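PDB 7DRG: PA0821 from Pseudomonas aeruginosa, which probably acts as an immunity protein (antitoxin) that protects its own cell from a type VI secretion effector carrying a VRR-NUC nuclease domain. Local coordinates for residues Leu165-Ala170 against Gly267-Ala272; Thr225-Val230 against Thr234-Glu239; Asp281-Arg286 against Cys342-Ser347. All coordinates share one frame; numbering follows the deposited sequence.

Contacts 1 and 2 are neighbours, their centres about 12 Å apart, and they are joined through paired antiparallel strands: I270 N and V268 N of strand 267-272 approach T234 O and L236 O of strand 233-237, probably as hydrogen bonds. A170 of contact 1 also packs on L235 of contact 2. Along the chain, contact 2 is nested inside the long loop that contact 1 closes; contact 3 follows after both. It lies near the surface, about 25 Å between centres from either, where the loop before helix 288-297 meets helix 338-348. Two buried contacts thus share the strands of the interior, while the third joins a surface loop to a helix near the C-terminus.

Contact 1 of 3, residues Leu165-Ala170 against Gly267-Ala272; sequences LFIDFA and GVVIQA
A170 N donates to F166 O at 3.0 Å, a helical bond that joins two of the three residues of helix 161-173 resting on V269. The third, I167, comes closest: its CD1 lies 3.6 Å from V269 CB and equally near both methyls, 3.7 Å from CG1 and from CG2, and so sits against the branch point. Its CB does not aim at the strand, but CG1 beside the backbone N (chi1 -55°) and a second bend at chi2, -52°, bring CD1 there. F166 offers a ring edge instead of a face. Its CE2 is 3.9 Å from V269 CG2, which lies near the ring plane, and CD2 is 4.0 Å from CG1. A170 adds a looser touch, CB to V269 CG2 at 4.4 Å. Here a helix lies along one face of antiparallel strands, running against strand 267-272 at 168° with 9.8 Å between the short axes. V269 carries the strand's whole share of the contact, while I270 turns to the other face, where it meets F261. L235 of strand 233-237 touches both A170 and V269, and Y262 of strand 259-264 lies against I167, so the buried apolar layer spreads over three strands. On the helix's far side F169 packs on C61 and E64 of helix 52-69, and its ring meets that of F148.

Contact 2 of 3, residues Thr225-Val230 against Thr234-Glu239; sequences TRIKTV and TLLNNE
A strand-to-helix junction, 234-239, forms one side of this contact, and its T234, L236 and E239 touch the loop 225-230. N237, the last residue of strand 233-237, is the N-cap of helix 238-243 and accepts the R240 N-H through OD1. The loop lies alongside in nearly the opposite sense, 162° between end-to-end directions, with no direct hydrogen bond from one segment to the other. Side chains make the contact. I227 CG2 meets L236 CD2 at 3.8 Å, the two side chains crossing obliquely; I227 places CG1 between the backbone N and the carbonyl carbon (chi1 61°), which turns CG2 to the side of the backbone N. At the outer end T225 lies across the extended E239 chain at about a right angle, its CG2 3.7 Å from E239 CG. A water near the same pair donates to E239 OE2 at 2.8 Å; its 2.5 Å to T225 OG1 is too short to be trusted in detail. Where the segments come closest, T234 OG1 is within 3.5 Å of V230 CA and 3.6 Å of V230 CB, and the same oxygen accepts from S231 N. T229 turns its CB away from the strand; OG1 donates to V230 O at 2.8 Å, tilted 24° from the carbonyl plane, and is also hydrogen-bonded to R330 NH2. L293, N294 and L297 of helix 288-297 pack on V230, L293 also reaches T234, and strand 177-180 touches the loop, Q177 on I227 and Y179 on T229.

Contact 3 of 3, residues Asp281-Arg286 against Cys342-Ser347; sequences DAEDSR and CDKLLS
K344 reaches out from helix 338-348 to lay its ammonium end beside the D281 carboxylate, which faces it from the loop. The salt bridge is long, K344 NZ to D281 OD2 at 3.3 Å, and meets OD2 on its syn side, 21° out of the carboxylate plane. D281 belongs to an Asx motif: its other oxygen, OD1, accepts D284 N at 2.7 Å with an N-H...O angle of 158°, nearly along its C-O axis, and E283 N adds a weak bond. The loop backbone therefore holds the carboxylate that receives the lysine. The K344 chain leaves its helix with CG anti to the backbone N (chi1 -163°), then bends at the next three torsions. E283 runs antiparallel alongside the lysine chain, OE1 4.1 Å from K344 NZ, too far for a salt bridge but probably adding to the negative field. D284 forms an Asx turn, OD1 accepting R286 N at 3.0 Å, and the same oxygen takes R286 NE at 2.7 Å as part of a salt bridge. W341 of the same helix makes a cation-pi contact with K344. One water accepts from K344 NZ at 3.0 Å and donates to D284 O and R286 O.

Contact 1 of 3, residues Leu165-Ala170 against Gly267-Ala272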
loop_
_atom_site.group_PDB
_atom_site.type_symbol
_atom_site.label_atom_id
_atom_site.label_comp_id
_atom_site.label_asym_id
_atom_site.label_seq_id
_atom_site.Cartn_x
_atom_site.Cartn_y
_atom_site.Cartn_z
ATOM N N LEU B 165 -25.493 19.880 -3.807
ATOM C CA LEU B 165 -24.506 20.951 -3.682
ATOM C C LEU B 165 -23.609 21.010 -4.909
ATOM O O LEU B 165 -23.341 22.092 -5.444
ATOM C CB LEU B 165 -23.654 20.762 -2.421
ATOM C CG LEU B 165 -24.317 20.862 -1.052
ATOM C CD1 LEU B 165 -23.273 20.594 0.031
ATOM C CD2 LEU B 165 -24.975 22.226 -0.855
ATOM N N PHE B 166 -23.114 19.850 -5.360
ATOM C CA PHE B 166 -22.182 19.839 -6.483
ATOM C C PHE B 166 -22.824 20.429 -7.735
ATOM O O PHE B 166 -22.204 21.237 -8.439
ATOM C CB PHE B 166 -21.679 18.412 -6.736
ATOM C CG PHE B 166 -20.486 18.345 -7.641
ATOM C CD1 PHE B 166 -19.212 18.543 -7.135
ATOM C CD2 PHE B 166 -20.632 18.084 -8.995
ATOM C CE1 PHE B 166 -18.110 18.488 -7.972
ATOM C CE2 PHE B 166 -19.536 18.026 -9.829
ATOM C CZ PHE B 166 -18.269 18.225 -9.312
ATOM N N ILE B 167 -24.076 20.060 -8.009
ATOM C CA ILE B 167 -24.774 20.616 -9.164
ATOM C C ILE B 167 -25.057 22.101 -8.961
ATOM O O ILE B 167 -24.863 22.910 -9.874
ATOM C CB ILE B 167 -26.066 19.827 -9.433
ATOM C CG1 ILE B 167 -25.775 18.330 -9.584
ATOM C CG2 ILE B 167 -26.773 20.387 -10.658
ATOM C CD1 ILE B 167 -24.693 18.007 -10.576
ATOM N N ASP B 168 -25.538 22.480 -7.774
ATOM C CA ASP B 168 -25.826 23.887 -7.504
ATOM C C ASP B 168 -24.577 24.741 -7.654
ATOM O O ASP B 168 -24.635 25.844 -8.211
ATOM C CB ASP B 168 -26.408 24.059 -6.101
ATOM C CG ASP B 168 -27.872 23.629 -6.012
ATOM O OD1 ASP B 168 -28.448 23.249 -7.045
ATOM O OD2 ASP B 168 -28.444 23.659 -4.900
ATOM N N PHE B 169 -23.435 24.244 -7.166
ATOM C CA PHE B 169 -22.203 25.023 -7.257
ATOM C C PHE B 169 -21.732 25.125 -8.702
ATOM O O PHE B 169 -21.266 26.184 -9.140
ATOM C CB PHE B 169 -21.083 24.395 -6.405
ATOM C CG PHE B 169 -21.344 24.369 -4.916
ATOM C CD1 PHE B 169 -22.497 24.888 -4.360
ATOM C CD2 PHE B 169 -20.387 23.817 -4.066
ATOM C CE1 PHE B 169 -22.713 24.847 -2.997
ATOM C CE2 PHE B 169 -20.595 23.774 -2.699
ATOM C CZ PHE B 169 -21.748 24.292 -2.160
ATOM N N ALA B 170 -21.826 24.024 -9.451
ATOM C CA ALA B 170 -21.448 24.055 -10.859
ATOM C C ALA B 170 -22.283 25.075 -11.612
ATOM O O ALA B 170 -21.768 25.819 -12.456
ATOM C CB ALA B 170 -21.623 22.668 -11.476
ATOM N N GLY B 267 -22.248 23.355 -19.362
ATOM C CA GLY B 267 -21.501 22.121 -19.244
ATOM C C GLY B 267 -22.416 21.040 -18.725
ATOM O O GLY B 267 -23.632 21.226 -18.625
ATOM N N VAL B 268 -21.816 19.904 -18.373
ATOM C CA VAL B 268 -22.576 18.767 -17.875
ATOM C C VAL B 268 -21.823 18.139 -16.709
ATOM O O VAL B 268 -20.589 18.147 -16.665
ATOM C CB VAL B 268 -22.843 17.734 -18.996
ATOM C CG1 VAL B 268 -21.545 17.112 -19.496
ATOM C CG2 VAL B 268 -23.833 16.664 -18.537
ATOM N N VAL B 269 -22.579 17.628 -15.740
ATOM C CA VAL B 269 -22.046 16.747 -14.706
ATOM C C VAL B 269 -22.531 15.335 -14.998
ATOM O O VAL B 269 -23.731 15.110 -15.209
ATOM C CB VAL B 269 -22.464 17.181 -13.291
ATOM C CG1 VAL B 269 -22.004 16.126 -12.259
ATOM C CG2 VAL B 269 -21.871 18.527 -12.954
ATOM N N ILE B 270 -21.602 14.393 -15.018
ATOM C CA ILE B 270 -21.898 12.979 -15.225
ATOM C C ILE B 270 -21.827 12.286 -13.874
ATOM O O ILE B 270 -20.849 12.454 -13.141
ATOM C CB ILE B 270 -20.912 12.345 -16.217
ATOM C CG1 ILE B 270 -20.892 13.132 -17.527
ATOM C CG2 ILE B 270 -21.255 10.867 -16.455
ATOM C CD1 ILE B 270 -19.839 12.675 -18.503
ATOM N N GLN B 271 -22.862 11.518 -13.540
ATOM C CA GLN B 271 -22.884 10.706 -12.329
ATOM C C GLN B 271 -22.633 9.258 -12.730
ATOM O O GLN B 271 -23.410 8.683 -13.499
ATOM C CB GLN B 271 -24.219 10.845 -11.592
ATOM C CG GLN B 271 -24.363 9.889 -10.404
ATOM C CD GLN B 271 -25.704 10.019 -9.691
ATOM O OE1 GLN B 271 -26.427 11.005 -9.871
ATOM N NE2 GLN B 271 -26.035 9.033 -8.866
ATOM N N ALA B 272 -21.545 8.679 -12.228
ATOM C CA ALA B 272 -21.149 7.318 -12.595
ATOM C C ALA B 272 -21.527 6.373 -11.461
ATOM O O ALA B 272 -20.723 6.094 -10.575
ATOM C CB ALA B 272 -19.652 7.255 -12.889
#

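Contact 2 of 3, residues Thr225-Val230 against Thr234-Glu239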
loop_
_atom_site.group_PDB
_atom_site.type_symbol
_atom_site.label_atom_id
_atom_site.label_comp_id
_atom_site.label_asym_id
_atom_site.label_seq_id
_atom_site.Cartn_x
_atom_site.Cartn_y
_atom_site.Cartn_z
ATOM N N THR B 225 -6.662 21.718 -22.762
ATOM C CA THR B 225 -8.104 21.630 -22.522
ATOM C C THR B 225 -8.458 20.166 -22.270
ATOM O O THR B 225 -8.994 19.455 -23.125
ATOM C CB THR B 225 -8.877 22.210 -23.698
ATOM O OG1 THR B 225 -8.397 23.534 -23.962
ATOM C CG2 THR B 225 -10.362 22.269 -23.388
ATOM N N ARG B 226 -8.126 19.707 -21.062
ATOM C CA ARG B 226 -8.187 18.292 -20.718
ATOM C C ARG B 226 -8.665 18.157 -19.277
ATOM O O ARG B 226 -8.908 19.154 -18.594
ATOM C CB ARG B 226 -6.823 17.627 -20.935
ATOM C CG ARG B 226 -6.407 17.638 -22.396
ATOM C CD ARG B 226 -5.264 16.711 -22.702
ATOM N NE ARG B 226 -5.175 16.503 -24.144
ATOM C CZ ARG B 226 -4.696 15.403 -24.709
ATOM N NH1 ARG B 226 -4.257 14.408 -23.951
ATOM N NH2 ARG B 226 -4.662 15.299 -26.030
ATOM N N ILE B 227 -8.818 16.912 -18.811
ATOM C CA ILE B 227 -9.257 16.649 -17.445
ATOM C C ILE B 227 -8.260 15.747 -16.729
ATOM O O ILE B 227 -7.540 14.953 -17.343
ATOM C CB ILE B 227 -10.665 16.013 -17.378
ATOM C CG1 ILE B 227 -10.690 14.662 -18.101
ATOM C CG2 ILE B 227 -11.716 16.968 -17.929
ATOM C CD1 ILE B 227 -11.992 13.916 -17.923
ATOM N N LYS B 228 -8.242 15.870 -15.402
ATOM C CA LYS B 228 -7.358 15.058 -14.577
ATOM C C LYS B 228 -7.887 13.642 -14.415
ATOM O O LYS B 228 -7.138 12.667 -14.555
ATOM C CB LYS B 228 -7.193 15.718 -13.208
ATOM C CG LYS B 228 -6.349 14.923 -12.218
ATOM C CD LYS B 228 -6.625 15.447 -10.818
ATOM C CE LYS B 228 -5.983 14.592 -9.746
ATOM N NZ LYS B 228 -6.391 15.065 -8.389
ATOM N N THR B 229 -9.170 13.507 -14.099
ATOM C CA THR B 229 -9.697 12.208 -13.716
ATOM C C THR B 229 -11.212 12.232 -13.803
ATOM O O THR B 229 -11.846 13.291 -13.739
ATOM C CB THR B 229 -9.272 11.825 -12.292
ATOM O OG1 THR B 229 -9.721 10.497 -11.998
ATOM C CG2 THR B 229 -9.890 12.785 -11.276
ATOM N N VAL B 230 -11.776 11.042 -13.951
ATOM C CA VAL B 230 -13.189 10.827 -13.688
ATOM C C VAL B 230 -13.334 10.355 -12.245
ATOM O O VAL B 230 -12.383 9.877 -11.621
ATOM C CB VAL B 230 -13.803 9.814 -14.678
ATOM C CG1 VAL B 230 -13.411 10.161 -16.108
ATOM C CG2 VAL B 230 -13.363 8.388 -14.332
ATOM N N THR B 234 -18.296 13.738 -12.523
ATOM C CA THR B 234 -17.303 14.294 -13.431
ATOM C C THR B 234 -17.919 15.489 -14.134
ATOM O O THR B 234 -19.004 15.369 -14.704
ATOM C CB THR B 234 -16.850 13.248 -14.451
ATOM O OG1 THR B 234 -16.437 12.066 -13.751
ATOM C CG2 THR B 234 -15.667 13.774 -15.259
ATOM N N LEU B 235 -17.240 16.638 -14.089
ATOM C CA LEU B 235 -17.752 17.872 -14.679
ATOM C C LEU B 235 -16.934 18.232 -15.913
ATOM O O LEU B 235 -15.706 18.339 -15.839
ATOM C CB LEU B 235 -17.728 19.025 -13.665
ATOM C CG LEU B 235 -18.354 20.346 -14.143
ATOM C CD1 LEU B 235 -18.903 21.097 -12.970
ATOM C CD2 LEU B 235 -17.331 21.223 -14.857
ATOM N N LEU B 236 -17.621 18.455 -17.033
ATOM C CA LEU B 236 -17.007 18.929 -18.265
ATOM C C LEU B 236 -17.680 20.228 -18.675
ATOM O O LEU B 236 -18.908 20.276 -18.765
ATOM C CB LEU B 236 -17.169 17.918 -19.400
ATOM C CG LEU B 236 -16.798 16.458 -19.143
ATOM C CD1 LEU B 236 -17.090 15.642 -20.388
ATOM C CD2 LEU B 236 -15.334 16.320 -18.745
ATOM N N ASN B 237 -16.888 21.265 -18.940
ATOM C CA ASN B 237 -17.490 22.439 -19.560
ATOM C C ASN B 237 -17.800 22.129 -21.026
ATOM O O ASN B 237 -17.444 21.075 -21.555
ATOM C CB ASN B 237 -16.593 23.675 -19.404
ATOM C CG ASN B 237 -15.291 23.587 -20.190
ATOM O OD1 ASN B 237 -14.885 22.520 -20.656
ATOM N ND2 ASN B 237 -14.619 24.730 -20.325
ATOM N N ASN B 238 -18.518 23.046 -21.681
ATOM C CA ASN B 238 -18.974 22.743 -23.033
ATOM C C ASN B 238 -17.811 22.485 -23.983
ATOM O O ASN B 238 -17.926 21.647 -24.883
ATOM C CB ASN B 238 -19.864 23.864 -23.564
ATOM C CG ASN B 238 -21.305 23.732 -23.093
ATOM O OD1 ASN B 238 -21.745 22.651 -22.699
ATOM N ND2 ASN B 238 -22.050 24.830 -23.146
ATOM N N GLU B 239 -16.675 23.159 -23.790
ATOM C CA GLU B 239 -15.547 22.913 -24.683
ATOM C C GLU B 239 -14.998 21.498 -24.506
ATOM O O GLU B 239 -14.721 20.804 -25.489
ATOM C CB GLU B 239 -14.445 23.948 -24.475
ATOM C CG GLU B 239 -13.238 23.649 -25.350
ATOM C CD GLU B 239 -12.266 24.800 -25.468
ATOM O OE1 GLU B 239 -12.241 25.662 -24.564
ATOM O OE2 GLU B 239 -11.524 24.834 -26.475
HETATM O O HOH W 1 -8.697 24.592 -26.230
#

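Contact 3 of 3, residues Asp281-Arg286 against Cys342-Ser347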
loop_
_atom_site.group_PDB
_atom_site.type_symbol
_atom_site.label_atom_id
_atom_site.label_comp_id
_atom_site.label_asym_id
_atom_site.label_seq_id
_atom_site.Cartn_x
_atom_site.Cartn_y
_atom_site.Cartn_z
ATOM N N ASP B 281 -14.298 -5.220 -6.980
ATOM C CA ASP B 281 -14.716 -6.470 -6.363
ATOM C C ASP B 281 -13.481 -7.333 -6.135
ATOM O O ASP B 281 -12.343 -6.889 -6.315
ATOM C CB ASP B 281 -15.779 -7.167 -7.227
ATOM C CG ASP B 281 -15.332 -7.376 -8.670
ATOM O OD1 ASP B 281 -14.111 -7.444 -8.929
ATOM O OD2 ASP B 281 -16.212 -7.472 -9.554
ATOM N N ALA B 282 -13.713 -8.589 -5.746
ATOM C CA ALA B 282 -12.603 -9.504 -5.501
ATOM C C ALA B 282 -11.783 -9.742 -6.762
ATOM O O ALA B 282 -10.568 -9.957 -6.682
ATOM C CB ALA B 282 -13.130 -10.828 -4.951
ATOM N N GLU B 283 -12.421 -9.684 -7.933
ATOM C CA GLU B 283 -11.720 -9.971 -9.179
ATOM C C GLU B 283 -10.893 -8.783 -9.653
ATOM O O GLU B 283 -9.756 -8.959 -10.107
ATOM C CB GLU B 283 -12.727 -10.386 -10.252
ATOM C CG GLU B 283 -13.554 -11.600 -9.868
ATOM C CD GLU B 283 -15.029 -11.414 -10.155
ATOM O OE1 GLU B 283 -15.372 -10.504 -10.939
ATOM O OE2 GLU B 283 -15.846 -12.175 -9.591
ATOM N N ASP B 284 -11.437 -7.572 -9.549
ATOM C CA ASP B 284 -10.773 -6.387 -10.075
ATOM C C ASP B 284 -11.068 -5.209 -9.157
ATOM O O ASP B 284 -12.231 -4.954 -8.832
ATOM C CB ASP B 284 -11.245 -6.094 -11.503
ATOM C CG ASP B 284 -10.284 -5.210 -12.265
ATOM O OD1 ASP B 284 -9.992 -4.090 -11.791
ATOM O OD2 ASP B 284 -9.808 -5.641 -13.335
ATOM N N SER B 285 -10.018 -4.498 -8.743
ATOM C CA SER B 285 -10.173 -3.384 -7.813
ATOM C C SER B 285 -10.727 -2.119 -8.459
ATOM O O SER B 285 -11.014 -1.156 -7.740
ATOM C CB SER B 285 -8.830 -3.061 -7.168
ATOM O OG SER B 285 -7.923 -2.613 -8.156
ATOM N N ARG B 286 -10.869 -2.084 -9.779
ATOM C CA ARG B 286 -11.358 -0.888 -10.472
ATOM C C ARG B 286 -12.886 -0.872 -10.497
ATOM O O ARG B 286 -13.500 -1.858 -10.930
ATOM C CB ARG B 286 -10.816 -0.841 -11.894
ATOM C CG ARG B 286 -9.293 -0.814 -11.956
ATOM C CD ARG B 286 -8.743 -1.147 -13.355
ATOM N NE ARG B 286 -8.904 -2.565 -13.691
ATOM C CZ ARG B 286 -8.308 -3.155 -14.728
ATOM N NH1 ARG B 286 -7.509 -2.449 -15.522
ATOM N NH2 ARG B 286 -8.500 -4.451 -14.977
ATOM N N CYS B 342 -19.347 -3.881 -19.323
ATOM C CA CYS B 342 -20.776 -3.596 -19.439
ATOM C C CYS B 342 -21.611 -4.673 -18.757
ATOM O O CYS B 342 -22.634 -4.370 -18.129
ATOM C CB CYS B 342 -21.183 -3.491 -20.910
ATOM S SG CYS B 342 -20.294 -2.240 -21.864
ATOM N N ASP B 343 -21.213 -5.940 -18.906
ATOM C CA ASP B 343 -21.948 -7.026 -18.265
ATOM C C ASP B 343 -21.803 -6.966 -16.751
ATOM O O ASP B 343 -22.768 -7.214 -16.017
ATOM C CB ASP B 343 -21.462 -8.381 -18.781
ATOM C CG ASP B 343 -21.913 -8.676 -20.206
ATOM O OD1 ASP B 343 -22.970 -8.167 -20.630
ATOM O OD2 ASP B 343 -21.204 -9.442 -20.896
ATOM N N LYS B 344 -20.603 -6.637 -16.266
ATOM C CA LYS B 344 -20.389 -6.546 -14.827
ATOM C C LYS B 344 -21.223 -5.421 -14.223
ATOM O O LYS B 344 -21.785 -5.571 -13.130
ATOM C CB LYS B 344 -18.900 -6.340 -14.536
ATOM C CG LYS B 344 -18.518 -6.628 -13.097
ATOM C CD LYS B 344 -17.177 -7.345 -12.983
ATOM C CE LYS B 344 -16.014 -6.425 -13.299
ATOM N NZ LYS B 344 -14.844 -6.713 -12.422
ATOM N N LEU B 345 -21.320 -4.293 -14.932
ATOM C CA LEU B 345 -22.176 -3.192 -14.504
ATOM C C LEU B 345 -23.605 -3.663 -14.253
ATOM O O LEU B 345 -24.167 -3.444 -13.175
ATOM C CB LEU B 345 -22.152 -2.087 -15.565
ATOM C CG LEU B 345 -22.884 -0.770 -15.302
ATOM C CD1 LEU B 345 -22.063 0.128 -14.391
ATOM C CD2 LEU B 345 -23.214 -0.052 -16.606
ATOM N N LEU B 346 -24.209 -4.327 -15.238
ATOM C CA LEU B 346 -25.630 -4.646 -15.137
ATOM C C LEU B 346 -25.908 -5.757 -14.131
ATOM O O LEU B 346 -26.979 -5.772 -13.513
ATOM C CB LEU B 346 -26.180 -5.035 -16.509
ATOM C CG LEU B 346 -25.982 -4.010 -17.624
ATOM C CD1 LEU B 346 -26.790 -4.406 -18.843
ATOM C CD2 LEU B 346 -26.370 -2.615 -17.153
ATOM N N SER B 347 -24.978 -6.690 -13.948
ATOM C CA SER B 347 -25.255 -7.828 -13.082
ATOM C C SER B 347 -24.937 -7.561 -11.618
ATOM O O SER B 347 -25.601 -8.120 -10.739
ATOM C CB SER B 347 -24.474 -9.059 -13.554
ATOM O OG SER B 347 -23.078 -8.873 -13.414
HETATM O O HOH W 2 -14.443 -4.397 -10.607
#